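Local coordinates for protein chlorite Dismutase (Nitrobacter winogradskyi, PDB 3QPI) that catalyses the breakdown of chlorite to chloride and dioxygen at a heme b cofactor, at residues A[54-59]-A[126-131]; A[81-86]-A[147-152]; A[86-91]-A[141-146]. All coordinates share one frame; numbering follows the deposited sequence.

Contact 1 of 3, residues A[54-59]-A[126-131]; sequences GVASHA and ARQLYH. With HEM (protoporphyrin IX containing Fe), chain C.
Val55 and His131 form a single antiparallel hydrogen-bonded pair where 54-59 runs across the end of strand 126-131, the touching parts pointing 102° apart. Val55 N gives its hydrogen to His131 O at 2.8 Å, and His131 N returns a nearly straight bond to Val55 O (2.7 Å, 176°). Glycine suits position 54, since a beta carbon there would run into Tyr130 CB. Ser57 CB meets the imidazole at His131 CD2 (3.6 Å), while the Ser57 hydroxyl is hydrogen-bonded to Arg60. The small Ala56 CB packs on Gln128 NE2 at 3.7 Å; that amide, turned by its bent chain, is held by Leu129 O, 3.0 Å from NE2.

Strands 50-54 and 126-131 are the outermost strands of this chain's antiparallel sheet, in a fold of the dimeric alpha+beta barrel superfamily, and this bridge draws their ends together. Two waters extend it: one joins Ser57 N to Leu129 O, and the other, 2.8 Å from His131 NE2, also links His58 O to the heme propionate oxygen O1A.

Further along the strand, Leu129 lays its methyl groups on the heme edge. Arg127 has its CG between backbone N and carbonyl carbon (chi1 70°), and its extended chain carries CD over pyrrole B (CD to C2B 3.5 Å) and NE to 3.5 Å from the methine carbon CHB. An alanine in place of Arg127 would probably leave this part of the porphyrin uncovered and Gln74 without its guanidinium partner. The heme methyl CMB lies over one face of the guanidinium, toward its rim.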
loop_
_atom_site.group_PDB
_atom_site.type_symbol
_atom_site.label_atom_id
_atom_site.label_comp_id
_atom_site.label_asym_id
_atom_site.label_seq_id
_atom_site.Cartn_x
_atom_site.Cartn_y
_atom_site.Cartn_z
ATOM N N GLY A 54 2.117 11.296 0.745
ATOM C CA GLY A 54 3.193 10.429 1.183
ATOM C C GLY A 54 4.415 10.565 0.298
ATOM O O GLY A 54 4.378 11.224 -0.743
ATOM N N VAL A 55 5.498 9.913 0.697
ATOM C CA VAL A 55 6.777 10.112 0.034
ATOM C C VAL A 55 7.398 8.766 -0.271
ATOM O O VAL A 55 7.526 7.935 0.617
ATOM C CB VAL A 55 7.752 10.910 0.961
ATOM C CG1 VAL A 55 9.129 10.985 0.349
ATOM C CG2 VAL A 55 7.217 12.304 1.221
ATOM N N ALA A 56 7.788 8.539 -1.516
ATOM C CA ALA A 56 8.495 7.313 -1.852
ATOM C C ALA A 56 9.866 7.489 -1.258
ATOM O O ALA A 56 10.439 8.558 -1.393
ATOM C CB ALA A 56 8.586 7.117 -3.368
ATOM N N SER A 57 10.395 6.476 -0.573
ATOM C CA SER A 57 11.619 6.697 0.197
ATOM C C SER A 57 12.630 5.546 0.055
ATOM O O SER A 57 12.487 4.681 -0.820
ATOM C CB SER A 57 11.243 6.957 1.662
ATOM O OG SER A 57 12.350 7.381 2.436
ATOM N N HIS A 58 13.663 5.559 0.893
ATOM C CA HIS A 58 14.712 4.534 0.844
ATOM C C HIS A 58 14.251 3.297 1.640
ATOM O O HIS A 58 13.290 3.362 2.399
ATOM C CB HIS A 58 15.997 5.076 1.456
ATOM C CG HIS A 58 15.864 5.400 2.914
ATOM N ND1 HIS A 58 15.244 6.544 3.364
ATOM C CD2 HIS A 58 16.238 4.716 4.022
ATOM C CE1 HIS A 58 15.241 6.551 4.687
ATOM N NE2 HIS A 58 15.844 5.454 5.109
ATOM N N ALA A 59 14.949 2.182 1.458
ATOM C CA ALA A 59 14.578 0.914 2.104
ATOM C C ALA A 59 14.786 0.960 3.627
ATOM O O ALA A 59 15.840 1.386 4.113
ATOM C CB ALA A 59 15.372 -0.211 1.506
ATOM N N ALA A 126 1.958 -5.110 -9.276
ATOM C CA ALA A 126 2.985 -4.076 -9.155
ATOM C C ALA A 126 2.640 -3.196 -7.963
ATOM O O ALA A 126 1.459 -3.022 -7.640
ATOM C CB ALA A 126 3.069 -3.215 -10.442
ATOM N N ARG A 127 3.659 -2.626 -7.322
ATOM C CA ARG A 127 3.449 -1.898 -6.066
ATOM C C ARG A 127 4.326 -0.659 -5.964
ATOM O O ARG A 127 5.404 -0.584 -6.567
ATOM C CB ARG A 127 3.767 -2.801 -4.861
ATOM C CG ARG A 127 5.253 -3.096 -4.712
ATOM C CD ARG A 127 5.588 -4.050 -3.566
ATOM N NE ARG A 127 7.008 -3.925 -3.247
ATOM C CZ ARG A 127 7.984 -4.393 -4.028
ATOM N NH1 ARG A 127 7.689 -5.038 -5.152
ATOM N NH2 ARG A 127 9.255 -4.212 -3.695
ATOM N N GLN A 128 3.855 0.299 -5.173
ATOM C CA GLN A 128 4.681 1.404 -4.727
ATOM C C GLN A 128 4.281 1.792 -3.307
ATOM O O GLN A 128 3.100 1.937 -3.002
ATOM C CB GLN A 128 4.544 2.617 -5.651
ATOM C CG GLN A 128 5.411 3.838 -5.191
ATOM C CD GLN A 128 6.912 3.530 -5.180
ATOM O OE1 GLN A 128 7.497 3.237 -6.226
ATOM N NE2 GLN A 128 7.535 3.577 -4.000
ATOM N N LEU A 129 5.283 1.974 -2.456
ATOM C CA LEU A 129 5.087 2.350 -1.068
ATOM C C LEU A 129 5.425 3.824 -0.833
ATOM O O LEU A 129 6.482 4.296 -1.249
ATOM C CB LEU A 129 6.006 1.488 -0.196
ATOM C CG LEU A 129 6.051 1.798 1.296
ATOM C CD1 LEU A 129 4.702 1.506 1.986
ATOM C CD2 LEU A 129 7.178 0.989 1.941
ATOM N N TYR A 130 4.537 4.529 -0.137
ATOM C CA TYR A 130 4.752 5.918 0.227
ATOM C C TYR A 130 4.720 6.051 1.741
ATOM O O TYR A 130 3.870 5.463 2.383
ATOM C CB TYR A 130 3.670 6.794 -0.397
ATOM C CG TYR A 130 3.641 6.683 -1.895
ATOM C CD1 TYR A 130 4.403 7.540 -2.695
ATOM C CD2 TYR A 130 2.850 5.717 -2.524
ATOM C CE1 TYR A 130 4.378 7.436 -4.087
ATOM C CE2 TYR A 130 2.822 5.598 -3.918
ATOM C CZ TYR A 130 3.591 6.456 -4.683
ATOM O OH TYR A 130 3.555 6.333 -6.042
ATOM N N HIS A 131 5.663 6.809 2.297
ATOM C CA HIS A 131 5.784 7.013 3.748
ATOM C C HIS A 131 5.210 8.352 4.159
ATOM O O HIS A 131 5.436 9.347 3.465
ATOM C CB HIS A 131 7.253 6.968 4.131
ATOM C CG HIS A 131 7.894 5.644 3.865
ATOM N ND1 HIS A 131 8.105 4.708 4.854
ATOM C CD2 HIS A 131 8.356 5.089 2.719
ATOM C CE1 HIS A 131 8.687 3.641 4.334
ATOM N NE2 HIS A 131 8.844 3.843 3.037
HETATM C CHA HEM C . 6.777 -2.819 2.967
HETATM C CHB HEM C . 7.106 -6.087 -0.514
HETATM C CHC HEM C . 2.254 -6.270 -0.801
HETATM C CHD HEM C . 1.988 -3.261 2.836
HETATM C C1A HEM C . 7.220 -3.686 2.027
HETATM C C2A HEM C . 8.640 -3.877 1.775
HETATM C C3A HEM C . 8.779 -4.783 0.787
HETATM C C4A HEM C . 7.422 -5.181 0.417
HETATM C CMA HEM C . 10.137 -5.317 0.201
HETATM C CAA HEM C . 9.708 -3.142 2.599
HETATM C CBA HEM C . 10.255 -1.884 1.939
HETATM C CGA HEM C . 11.414 -1.433 2.805
HETATM O O1A HEM C . 11.234 -0.381 3.447
HETATM O O2A HEM C . 12.485 -2.114 2.883
HETATM C C1B HEM C . 5.821 -6.352 -0.847
HETATM C C2B HEM C . 5.493 -7.166 -1.991
HETATM C C3B HEM C . 4.172 -7.178 -2.092
HETATM C C4B HEM C . 3.611 -6.405 -1.000
HETATM C CMB HEM C . 6.462 -7.861 -2.980
HETATM C CAB HEM C . 3.416 -7.953 -3.194
HETATM C CBB HEM C . 2.488 -7.323 -3.918
HETATM C C1C HEM C . 1.729 -5.503 0.166
HETATM C C2C HEM C . 0.316 -5.255 0.457
HETATM C C3C HEM C . 0.281 -4.378 1.459
HETATM C C4C HEM C . 1.655 -4.100 1.835
HETATM C CMC HEM C . -0.869 -5.851 -0.339
HETATM C CAC HEM C . -0.913 -3.763 2.207
HETATM C CBC HEM C . -2.072 -4.434 2.265
HETATM C C1D HEM C . 3.204 -2.826 3.185
HETATM C C2D HEM C . 3.432 -1.876 4.246
HETATM C C3D HEM C . 4.949 -1.748 4.261
HETATM C C4D HEM C . 5.442 -2.644 3.242
HETATM C CMD HEM C . 2.427 -1.118 5.175
HETATM C CAD HEM C . 5.800 -0.875 5.192
HETATM C CBD HEM C . 6.205 -1.779 6.367
HETATM C CGD HEM C . 6.900 -0.944 7.420
HETATM O O1D HEM C . 7.876 -0.246 7.064
HETATM O O2D HEM C . 6.481 -0.976 8.611
HETATM N NA HEM C . 6.456 -4.490 1.162
HETATM N NB HEM C . 4.656 -5.886 -0.239
HETATM N NC HEM C . 2.516 -4.793 1.028
HETATM N ND HEM C . 4.409 -3.276 2.617
HETATM FE FE HEM C . 4.406 -4.677 1.327
HETATM O O HOH W 1 9.066 4.051 -0.468
HETATM O O HOH W 2 10.717 2.089 1.897
#

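Contact 2 of 3, residues A[81-86]-A[147-152]; sequences EATRAA and YAPEHA
Arg84 and Tyr147 make the backbone hydrogen bonds of this contact. Arg84 N reaches Tyr147 O at 3.0 Å, and Tyr147 N reaches Arg84 O at 2.9 Å. Weaker CA-H...O contacts, from Ala148 CA to Glu81 O and from Ala82 CA to Tyr147 O, continue the pairing into the loops.

Among the side chains, the Tyr147 ring does most of the packing. Its CG sits between the backbone N and the carbonyl carbon (chi1 43°), which swings the ring back across the partner strand. Arg84 O lies over the centre of one ring face, 4.0 Å above its plane, and Arg84 CB touches CE2 at 3.6 Å; the ring also stacks with Phe155. A water joins the phenol OH of Tyr147 to Ala85 O, giving the phenol tip of this buried residue a polar partner. Small Ala86 lets its CB approach that OH to 3.9 Å.

The rigid ring of Pro149 lies against both Thr83 and Arg84. Thr83 OG1 lies 3.3 Å from Pro149 CD, and Pro149 CG sits over one face of the Arg84 guanidinium. That group is tethered by Arg84 NH1 to Thr83 O (2.9 Å), the oxygen lying in the guanidinium plane.

After Ala82, centre of an inverse gamma turn, Thr83 and Arg84 both face Tyr147: a classic beta bulge, here at the start of strand 84-92.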
loop_
_atom_site.group_PDB
_atom_site.type_symbol
_atom_site.label_atom_id
_atom_site.label_comp_id
_atom_site.label_asym_id
_atom_site.label_seq_id
_atom_site.Cartn_x
_atom_site.Cartn_y
_atom_site.Cartn_z
ATOM N N GLU A 81 -1.950 -3.162 -19.499
ATOM C CA GLU A 81 -2.981 -4.111 -19.063
ATOM C C GLU A 81 -3.411 -3.927 -17.597
ATOM O O GLU A 81 -4.486 -4.393 -17.192
ATOM C CB GLU A 81 -2.531 -5.558 -19.292
ATOM C CG GLU A 81 -1.575 -6.105 -18.244
ATOM C CD GLU A 81 -0.134 -5.641 -18.432
ATOM O OE1 GLU A 81 0.105 -4.754 -19.299
ATOM O OE2 GLU A 81 0.753 -6.168 -17.699
ATOM N N ALA A 82 -2.592 -3.244 -16.801
ATOM C CA ALA A 82 -2.877 -3.147 -15.377
ATOM C C ALA A 82 -3.911 -2.049 -15.154
ATOM O O ALA A 82 -3.574 -0.943 -14.743
ATOM C CB ALA A 82 -1.586 -2.880 -14.574
ATOM N N THR A 83 -5.172 -2.364 -15.440
ATOM C CA THR A 83 -6.258 -1.387 -15.421
ATOM C C THR A 83 -7.049 -1.357 -14.115
ATOM O O THR A 83 -8.087 -0.701 -14.019
ATOM C CB THR A 83 -7.248 -1.667 -16.557
ATOM O OG1 THR A 83 -7.819 -2.970 -16.381
ATOM C CG2 THR A 83 -6.555 -1.586 -17.935
ATOM N N ARG A 84 -6.556 -2.061 -13.107
ATOM C CA ARG A 84 -7.208 -2.082 -11.806
ATOM C C ARG A 84 -6.137 -1.724 -10.816
ATOM O O ARG A 84 -4.948 -1.963 -11.063
ATOM C CB ARG A 84 -7.805 -3.472 -11.483
ATOM C CG ARG A 84 -9.013 -3.888 -12.380
ATOM C CD ARG A 84 -10.254 -3.021 -12.136
ATOM N NE ARG A 84 -11.341 -3.310 -13.078
ATOM C CZ ARG A 84 -11.479 -2.747 -14.286
ATOM N NH1 ARG A 84 -10.596 -1.850 -14.740
ATOM N NH2 ARG A 84 -12.519 -3.067 -15.045
ATOM N N ALA A 85 -6.545 -1.137 -9.703
ATOM C CA ALA A 85 -5.579 -0.726 -8.706
ATOM C C ALA A 85 -6.210 -0.692 -7.323
ATOM O O ALA A 85 -7.453 -0.738 -7.179
ATOM C CB ALA A 85 -5.007 0.653 -9.084
ATOM N N ALA A 86 -5.348 -0.623 -6.311
ATOM C CA ALA A 86 -5.781 -0.480 -4.933
ATOM C C ALA A 86 -4.899 0.528 -4.212
ATOM O O ALA A 86 -3.683 0.591 -4.409
ATOM C CB ALA A 86 -5.742 -1.831 -4.196
ATOM N N TYR A 147 -2.807 -3.849 -11.117
ATOM C CA TYR A 147 -2.895 -5.209 -11.663
ATOM C C TYR A 147 -3.977 -5.318 -12.733
ATOM O O TYR A 147 -4.884 -4.490 -12.805
ATOM C CB TYR A 147 -3.192 -6.203 -10.547
ATOM C CG TYR A 147 -4.240 -5.705 -9.583
ATOM C CD1 TYR A 147 -3.883 -4.920 -8.492
ATOM C CD2 TYR A 147 -5.580 -6.006 -9.758
ATOM C CE1 TYR A 147 -4.828 -4.452 -7.605
ATOM C CE2 TYR A 147 -6.543 -5.541 -8.856
ATOM C CZ TYR A 147 -6.157 -4.760 -7.779
ATOM O OH TYR A 147 -7.091 -4.270 -6.871
ATOM N N ALA A 148 -3.877 -6.349 -13.562
ATOM C CA ALA A 148 -4.906 -6.635 -14.557
ATOM C C ALA A 148 -6.181 -7.092 -13.855
ATOM O O ALA A 148 -6.112 -7.660 -12.764
ATOM C CB ALA A 148 -4.409 -7.691 -15.538
ATOM N N PRO A 149 -7.352 -6.838 -14.466
ATOM C CA PRO A 149 -8.602 -7.246 -13.823
ATOM C C PRO A 149 -8.580 -8.733 -13.427
ATOM O O PRO A 149 -9.117 -9.085 -12.374
ATOM C CB PRO A 149 -9.671 -7.003 -14.902
ATOM C CG PRO A 149 -9.081 -5.999 -15.853
ATOM C CD PRO A 149 -7.568 -6.211 -15.790
ATOM N N GLU A 150 -7.942 -9.583 -14.226
ATOM C CA GLU A 150 -7.974 -11.019 -13.968
ATOM C C GLU A 150 -7.119 -11.437 -12.768
ATOM O O GLU A 150 -7.160 -12.595 -12.368
ATOM C CB GLU A 150 -7.533 -11.815 -15.195
ATOM C CG GLU A 150 -6.082 -11.631 -15.548
ATOM C CD GLU A 150 -5.892 -10.649 -16.680
ATOM O OE1 GLU A 150 -6.674 -9.659 -16.771
ATOM O OE2 GLU A 150 -4.964 -10.882 -17.492
ATOM N N HIS A 151 -6.352 -10.504 -12.202
ATOM C CA HIS A 151 -5.540 -10.824 -11.044
ATOM C C HIS A 151 -6.104 -10.222 -9.771
ATOM O O HIS A 151 -5.464 -10.283 -8.716
ATOM C CB HIS A 151 -4.121 -10.340 -11.246
ATOM C CG HIS A 151 -3.410 -11.038 -12.350
ATOM N ND1 HIS A 151 -2.615 -10.375 -13.259
ATOM C CD2 HIS A 151 -3.393 -12.342 -12.711
ATOM C CE1 HIS A 151 -2.116 -11.244 -14.118
ATOM N NE2 HIS A 151 -2.574 -12.443 -13.810
ATOM N N ALA A 152 -7.302 -9.650 -9.861
ATOM C CA ALA A 152 -7.916 -9.035 -8.690
ATOM C C ALA A 152 -8.172 -10.062 -7.568
ATOM O O ALA A 152 -8.040 -9.731 -6.388
ATOM C CB ALA A 152 -9.200 -8.322 -9.069
HETATM O O HOH W 3 -9.444 -2.584 -8.333
#

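Contact 3 of 3, residues A[86-91]-A[141-146]; sequences ALIPIR and FLTWFE. With HEM (protoporphyrin IX containing Fe), chain C.
Two neighbouring antiparallel strands in the sheet of a dimeric alpha+beta barrel superfamily fold meet here, pairing Ala86 with Phe145, Ile88 with Thr143 and Ile90 with Phe141, and five of these six residues, all but Ala86, line one wall of the heme pocket. The strand axes approach to 4.7 Å at 160°. Each of the three pairs is hydrogen-bonded in both directions, whereas Leu87 with Trp144 and Pro89 with Leu142 are non-hydrogen-bonded pairs; a proline suits such a place because its missing N-H costs this strand pair nothing.

Thr143 adds a side-chain bond. Its OG1, set between the backbone N and the carbonyl carbon (chi1 61°), gives its hydrogen to Ile88 O at 2.6 Å, in the carbonyl plane and on a lone pair. Thr143 N meets the same oxygen at 3.2 Å from above that plane, so two donors grip one acceptor and the hydroxyl is satisfied within a hydrophobic wall. Its methyl CG2 is thereby presented to the heme, 3.7 Å from the methine carbon CHD.

Flat and branched apolar groups complete the wall. The Phe141 ring receives the propionate carbon CAD over its centre, 3.8 Å above the plane, while its CZ points at the carboxylate of that propionate. Ile90 CD1 packs on the heme methyl CMD at 3.8 Å, Ile88 CD1 meets the vinyl carbon CBC, and the Phe145 ring leans obliquely on pyrrole C. His114, on the iron, supplies the axial ligand.

On the opposite face, Leu87 CB touches the edge of the Trp144 indole at CE3 (4.0 Å). Within strand 141-147, Trp144 NE1 bonds Glu146 OE2 at 2.9 Å, the oxygen lying near the indole plane.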
loop_
_atom_site.group_PDB
_atom_site.type_symbol
_atom_site.label_atom_id
_atom_site.label_comp_id
_atom_site.label_asym_id
_atom_site.label_seq_id
_atom_site.Cartn_x
_atom_site.Cartn_y
_atom_site.Cartn_z
ATOM N N ALA A 86 -5.348 -0.623 -6.311
ATOM C CA ALA A 86 -5.781 -0.480 -4.933
ATOM C C ALA A 86 -4.899 0.528 -4.212
ATOM O O ALA A 86 -3.683 0.591 -4.409
ATOM C CB ALA A 86 -5.742 -1.831 -4.196
ATOM N N LEU A 87 -5.542 1.312 -3.367
ATOM C CA LEU A 87 -4.858 2.212 -2.472
ATOM C C LEU A 87 -5.241 1.788 -1.052
ATOM O O LEU A 87 -6.426 1.802 -0.697
ATOM C CB LEU A 87 -5.295 3.650 -2.755
ATOM C CG LEU A 87 -4.756 4.729 -1.791
ATOM C CD1 LEU A 87 -3.242 4.818 -1.832
ATOM C CD2 LEU A 87 -5.366 6.054 -2.141
ATOM N N ILE A 88 -4.252 1.385 -0.253
ATOM C CA ILE A 88 -4.506 0.960 1.121
ATOM C C ILE A 88 -3.659 1.777 2.112
ATOM O O ILE A 88 -2.470 1.492 2.323
ATOM C CB ILE A 88 -4.266 -0.548 1.297
ATOM C CG1 ILE A 88 -5.135 -1.357 0.312
ATOM C CG2 ILE A 88 -4.564 -0.991 2.747
ATOM C CD1 ILE A 88 -4.770 -2.839 0.263
ATOM N N PRO A 89 -4.273 2.818 2.702
ATOM C CA PRO A 89 -3.646 3.635 3.749
ATOM C C PRO A 89 -3.576 2.845 5.043
ATOM O O PRO A 89 -4.558 2.171 5.391
ATOM C CB PRO A 89 -4.595 4.828 3.900
ATOM C CG PRO A 89 -5.532 4.748 2.682
ATOM C CD PRO A 89 -5.613 3.312 2.351
ATOM N N ILE A 90 -2.428 2.898 5.718
ATOM C CA ILE A 90 -2.192 2.082 6.919
ATOM C C ILE A 90 -1.491 2.886 8.019
ATOM O O ILE A 90 -0.608 3.697 7.744
ATOM C CB ILE A 90 -1.339 0.824 6.596
ATOM C CG1 ILE A 90 -2.202 -0.242 5.916
ATOM C CG2 ILE A 90 -0.656 0.253 7.878
ATOM C CD1 ILE A 90 -1.383 -1.254 5.123
ATOM N N ARG A 91 -1.920 2.670 9.255
ATOM C CA ARG A 91 -1.264 3.267 10.403
ATOM C C ARG A 91 -0.949 2.170 11.396
ATOM O O ARG A 91 -1.829 1.385 11.750
ATOM C CB ARG A 91 -2.127 4.340 11.085
ATOM C CG ARG A 91 -1.406 4.944 12.297
ATOM C CD ARG A 91 -2.026 6.219 12.829
ATOM N NE ARG A 91 -3.452 6.068 13.091
ATOM C CZ ARG A 91 -4.110 6.701 14.063
ATOM N NH1 ARG A 91 -3.454 7.537 14.876
ATOM N NH2 ARG A 91 -5.421 6.491 14.231
ATOM N N PHE A 141 1.591 4.834 6.165
ATOM C CA PHE A 141 1.984 4.460 4.820
ATOM C C PHE A 141 0.801 4.618 3.885
ATOM O O PHE A 141 -0.343 4.486 4.305
ATOM C CB PHE A 141 2.452 3.002 4.784
ATOM C CG PHE A 141 3.432 2.656 5.861
ATOM C CD1 PHE A 141 4.772 3.002 5.730
ATOM C CD2 PHE A 141 3.016 1.982 7.014
ATOM C CE1 PHE A 141 5.692 2.684 6.750
ATOM C CE2 PHE A 141 3.927 1.678 8.023
ATOM C CZ PHE A 141 5.269 2.015 7.878
ATOM N N LEU A 142 1.088 4.900 2.621
ATOM C CA LEU A 142 0.107 4.762 1.556
ATOM C C LEU A 142 0.656 3.680 0.643
ATOM O O LEU A 142 1.761 3.808 0.104
ATOM C CB LEU A 142 -0.085 6.072 0.797
ATOM C CG LEU A 142 -0.447 7.298 1.656
ATOM C CD1 LEU A 142 -0.583 8.567 0.803
ATOM C CD2 LEU A 142 -1.734 7.048 2.409
ATOM N N THR A 143 -0.093 2.588 0.521
ATOM C CA THR A 143 0.329 1.462 -0.291
ATOM C C THR A 143 -0.512 1.479 -1.565
ATOM O O THR A 143 -1.729 1.649 -1.520
ATOM C CB THR A 143 0.239 0.107 0.487
ATOM O OG1 THR A 143 -1.111 -0.168 0.898
ATOM C CG2 THR A 143 1.138 0.155 1.718
ATOM N N TRP A 144 0.168 1.353 -2.694
ATOM C CA TRP A 144 -0.428 1.531 -4.006
ATOM C C TRP A 144 -0.081 0.302 -4.828
ATOM O O TRP A 144 1.093 -0.108 -4.875
ATOM C CB TRP A 144 0.144 2.794 -4.668
ATOM C CG TRP A 144 -0.288 2.948 -6.073
ATOM C CD1 TRP A 144 0.464 2.737 -7.192
ATOM C CD2 TRP A 144 -1.599 3.309 -6.523
ATOM N NE1 TRP A 144 -0.295 2.954 -8.314
ATOM C CE2 TRP A 144 -1.566 3.305 -7.939
ATOM C CE3 TRP A 144 -2.799 3.630 -5.869
ATOM C CZ2 TRP A 144 -2.690 3.623 -8.723
ATOM C CZ3 TRP A 144 -3.924 3.939 -6.645
ATOM C CH2 TRP A 144 -3.856 3.941 -8.064
ATOM N N PHE A 145 -1.107 -0.286 -5.449
ATOM C CA PHE A 145 -0.970 -1.520 -6.216
ATOM C C PHE A 145 -1.736 -1.417 -7.535
ATOM O O PHE A 145 -2.833 -0.847 -7.582
ATOM C CB PHE A 145 -1.525 -2.707 -5.391
ATOM C CG PHE A 145 -0.938 -2.787 -4.021
ATOM C CD1 PHE A 145 0.283 -3.411 -3.822
ATOM C CD2 PHE A 145 -1.577 -2.191 -2.942
ATOM C CE1 PHE A 145 0.846 -3.447 -2.575
ATOM C CE2 PHE A 145 -1.018 -2.214 -1.693
ATOM C CZ PHE A 145 0.194 -2.854 -1.497
ATOM N N GLU A 146 -1.168 -1.995 -8.588
ATOM C CA GLU A 146 -1.796 -2.022 -9.899
ATOM C C GLU A 146 -1.734 -3.426 -10.445
ATOM O O GLU A 146 -0.707 -4.099 -10.289
ATOM C CB GLU A 146 -1.061 -1.103 -10.877
ATOM C CG GLU A 146 -0.921 0.291 -10.407
ATOM C CD GLU A 146 -0.249 1.204 -11.443
ATOM O OE1 GLU A 146 0.227 0.719 -12.509
ATOM O OE2 GLU A 146 -0.196 2.414 -11.168
HETATM C CHA HEM C . 6.777 -2.819 2.967
HETATM C CHB HEM C . 7.106 -6.087 -0.514
HETATM C CHC HEM C . 2.254 -6.270 -0.801
HETATM C CHD HEM C . 1.988 -3.261 2.836
HETATM C C1A HEM C . 7.220 -3.686 2.027
HETATM C C2A HEM C . 8.640 -3.877 1.775
HETATM C C3A HEM C . 8.779 -4.783 0.787
HETATM C C4A HEM C . 7.422 -5.181 0.417
HETATM C CMA HEM C . 10.137 -5.317 0.201
HETATM C CAA HEM C . 9.708 -3.142 2.599
HETATM C CBA HEM C . 10.255 -1.884 1.939
HETATM C CGA HEM C . 11.414 -1.433 2.805
HETATM O O1A HEM C . 11.234 -0.381 3.447
HETATM O O2A HEM C . 12.485 -2.114 2.883
HETATM C C1B HEM C . 5.821 -6.352 -0.847
HETATM C C2B HEM C . 5.493 -7.166 -1.991
HETATM C C3B HEM C . 4.172 -7.178 -2.092
HETATM C C4B HEM C . 3.611 -6.405 -1.000
HETATM C CMB HEM C . 6.462 -7.861 -2.980
HETATM C CAB HEM C . 3.416 -7.953 -3.194
HETATM C CBB HEM C . 2.488 -7.323 -3.918
HETATM C C1C HEM C . 1.729 -5.503 0.166
HETATM C C2C HEM C . 0.316 -5.255 0.457
HETATM C C3C HEM C . 0.281 -4.378 1.459
HETATM C C4C HEM C . 1.655 -4.100 1.835
HETATM C CMC HEM C . -0.869 -5.851 -0.339
HETATM C CAC HEM C . -0.913 -3.763 2.207
HETATM C CBC HEM C . -2.072 -4.434 2.265
HETATM C C1D HEM C . 3.204 -2.826 3.185
HETATM C C2D HEM C . 3.432 -1.876 4.246
HETATM C C3D HEM C . 4.949 -1.748 4.261
HETATM C C4D HEM C . 5.442 -2.644 3.242
HETATM C CMD HEM C . 2.427 -1.118 5.175
HETATM C CAD HEM C . 5.800 -0.875 5.192
HETATM C CBD HEM C . 6.205 -1.779 6.367
HETATM C CGD HEM C . 6.900 -0.944 7.420
HETATM O O1D HEM C . 7.876 -0.246 7.064
HETATM O O2D HEM C . 6.481 -0.976 8.611
HETATM N NA HEM C . 6.456 -4.490 1.162
HETATM N NB HEM C . 4.656 -5.886 -0.239
HETATM N NC HEM C . 2.516 -4.793 1.028
HETATM N ND HEM C . 4.409 -3.276 2.617
HETATM FE FE HEM C . 4.406 -4.677 1.327
#

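How the contacts relate
Contact 3 is wholly buried near the centre of the chain, while contacts 1 and 2 are partly exposed and about 19 Å apart between centres. Contacts 2 and 3 share Ala86 and the same two strands: regular pairing in the middle gives way at the 81-86 end to a bulge and loops, where proline and arginine replace the apolar wall. Contact 1 adds strand 126-131 on the other side of 141-147, joined to it through Gln128 N to Trp144 O and Tyr130 O to Leu142 N. Contacts 1 and 3 both touch the heme, the first also through water and a guanidinium, the other mainly through hydrocarbon surfaces; contact 2 lies away from the heme-binding residues.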